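Local coordinates for 11S globulin (Wrightia tinctoria, PDB 5WXU), which binds and sequesters the plant hormone auxin (indole-3-acetic acid) and probably serves as a hexameric seed storage protein, at the interface of chains A and B. Numbering follows the deposited sequence. Chains: chain A/B, 11S globulin.

The interface of chains A and B. Residues chain A 308, 310-311, 459; chain B 125-128, 268.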
loop_
_atom_site.group_PDB
_atom_site.type_symbol
_atom_site.label_atom_id
_atom_site.label_comp_id
_atom_site.label_asym_id
_atom_site.label_seq_id
_atom_site.Cartn_x
_atom_site.Cartn_y
_atom_site.Cartn_z
ATOM N N TYR A 308 9.125 -29.069 -10.984
ATOM C CA TYR A 308 9.628 -30.053 -11.939
ATOM C C TYR A 308 9.605 -31.421 -11.271
ATOM O O TYR A 308 10.115 -31.571 -10.156
ATOM C CB TYR A 308 11.054 -29.691 -12.325
ATOM C CG TYR A 308 11.768 -30.836 -13.037
ATOM C CD1 TYR A 308 11.231 -31.455 -14.182
ATOM C CD2 TYR A 308 12.947 -31.343 -12.500
ATOM C CE1 TYR A 308 11.893 -32.473 -14.810
ATOM C CE2 TYR A 308 13.618 -32.371 -13.123
ATOM C CZ TYR A 308 13.105 -32.922 -14.274
ATOM O OH TYR A 308 13.841 -33.972 -14.860
ATOM N N SER A 310 10.841 -35.158 -12.320
ATOM C CA SER A 310 11.526 -35.993 -13.284
ATOM C C SER A 310 10.544 -37.051 -13.821
ATOM O O SER A 310 9.779 -37.640 -13.042
ATOM C CB SER A 310 12.741 -36.672 -12.615
ATOM O OG SER A 310 13.477 -37.233 -13.643
ATOM N N ARG A 311 10.559 -37.227 -15.142
ATOM C CA ARG A 311 9.668 -38.119 -15.883
ATOM C C ARG A 311 8.208 -37.690 -15.972
ATOM O O ARG A 311 7.397 -38.315 -16.686
ATOM C CB ARG A 311 9.806 -39.566 -15.338
ATOM C CG ARG A 311 11.200 -40.036 -15.474
ATOM C CD ARG A 311 11.346 -41.442 -14.977
ATOM N NE ARG A 311 12.773 -41.809 -14.978
ATOM C CZ ARG A 311 13.277 -43.027 -14.722
ATOM N NH1 ARG A 311 12.485 -44.068 -14.433
ATOM N NH2 ARG A 311 14.595 -43.193 -14.743
ATOM N N ASP A 459 4.386 -38.230 -11.760
ATOM C CA ASP A 459 5.235 -39.164 -12.506
ATOM C C ASP A 459 4.240 -40.242 -12.999
ATOM O O ASP A 459 3.361 -40.687 -12.242
ATOM C CB ASP A 459 6.276 -39.631 -11.467
ATOM C CG ASP A 459 7.413 -40.426 -12.011
ATOM O OD1 ASP A 459 7.244 -41.226 -12.938
ATOM O OD2 ASP A 459 8.492 -40.302 -11.394
ATOM N N GLN B 125 11.951 -32.235 -8.063
ATOM C CA GLN B 125 11.722 -33.571 -7.519
ATOM C C GLN B 125 12.109 -34.677 -8.485
ATOM O O GLN B 125 11.682 -34.677 -9.632
ATOM C CB GLN B 125 10.230 -33.690 -7.270
ATOM C CG GLN B 125 9.613 -32.605 -6.383
ATOM C CD GLN B 125 8.108 -32.489 -6.627
ATOM O OE1 GLN B 125 7.344 -33.143 -5.987
ATOM N NE2 GLN B 125 7.707 -31.677 -7.583
ATOM N N SER B 126 12.821 -35.693 -7.959
ATOM C CA SER B 126 13.089 -36.965 -8.707
ATOM C C SER B 126 12.900 -38.120 -7.747
ATOM O O SER B 126 13.450 -38.120 -6.650
ATOM C CB SER B 126 14.525 -37.010 -9.185
ATOM O OG SER B 126 14.808 -38.246 -9.827
ATOM N N PHE B 127 12.062 -39.041 -8.155
ATOM C CA PHE B 127 11.750 -40.236 -7.395
ATOM C C PHE B 127 12.491 -41.480 -7.928
ATOM O O PHE B 127 12.242 -42.590 -7.475
ATOM C CB PHE B 127 10.225 -40.369 -7.294
ATOM C CG PHE B 127 9.617 -39.185 -6.604
ATOM C CD1 PHE B 127 9.709 -39.063 -5.236
ATOM C CD2 PHE B 127 9.051 -38.101 -7.356
ATOM C CE1 PHE B 127 9.258 -37.907 -4.604
ATOM C CE2 PHE B 127 8.539 -36.993 -6.721
ATOM C CZ PHE B 127 8.684 -36.865 -5.356
ATOM N N HIS B 128 13.464 -41.257 -8.799
ATOM C CA HIS B 128 14.263 -42.319 -9.454
ATOM C C HIS B 128 15.742 -41.998 -9.354
ATOM O O HIS B 128 16.111 -40.805 -9.463
ATOM C CB HIS B 128 13.925 -42.399 -10.936
ATOM C CG HIS B 128 12.528 -42.873 -11.196
ATOM N ND1 HIS B 128 11.531 -42.045 -11.681
ATOM C CD2 HIS B 128 11.953 -44.088 -11.017
ATOM C CE1 HIS B 128 10.409 -42.737 -11.808
ATOM N NE2 HIS B 128 10.638 -43.979 -11.414
ATOM N N VAL B 268 18.763 -32.166 -9.450
ATOM C CA VAL B 268 17.532 -32.500 -10.057
ATOM C C VAL B 268 17.218 -31.280 -10.911
ATOM O O VAL B 268 17.077 -30.206 -10.388
ATOM C CB VAL B 268 16.420 -32.654 -9.010
ATOM C CG1 VAL B 268 15.092 -32.919 -9.686
ATOM C CG2 VAL B 268 16.747 -33.800 -8.046
HETATM O O HOH W 1 10.449 -38.857 -10.499
#
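A:Tyr308 and A:Ser310 pair with B:Gln125 through the backbone, joining two bicupin subunits of the 11S globulin (legumin) family. The protein is a hexamer, and this patch belongs to a two-fold symmetric interface between subunits, so it recurs with the chains exchanged. B:Gln125 N donates to A:Tyr308 O at 2.9 Å. A:Ser310 N donates to B:Gln125 O, also at 2.9 Å. The end of strand 307-309 of chain A and A:Ser310 just after it thus pair through the backbone with strand 124-126 of chain B.

A water adds a bridge beside this pair. It lies 2.9 Å from A:Ser310 O, 2.6 Å from the carboxylate OD2 of A:Asp459 and 2.9 Å from B:Phe127 N. It thereby ties the backbones of both chains to an acidic side chain.

Beyond the water, the guanidinium of A:Arg311 stacks on one face of the B:His128 imidazole in a cation-pi contact. The planes are 18° apart, and NH1 sits over the ring centre, 3.3 Å from the centroid. The A:Arg311 chain runs extended from CG to NE (chi2 -179°), which carries the guanidinium over the ring. The carboxylate of A:Asp459 faces the CE1 corner of the same ring, with OD1 in the ring plane and OD2 the nearer oxygen. It is turned 62° from that plane. The carboxylate could favour a protonated imidazole, while the guanidinium could disfavour it. B:His128 is poorly ordered, so its fine geometry is less certain.

Within chain B, B:Ser126 OG donates to B:His128 O at 2.9 Å, on a carbonyl lone pair, and probably helps to hold the loop that carries the histidine.

Away from the histidine, apolar contact is slight. B:Val268 CG1 touches the A:Tyr308 ring at CE2, 3.8 Å away. A:Ser310 CB packs against B:Ser126 CB.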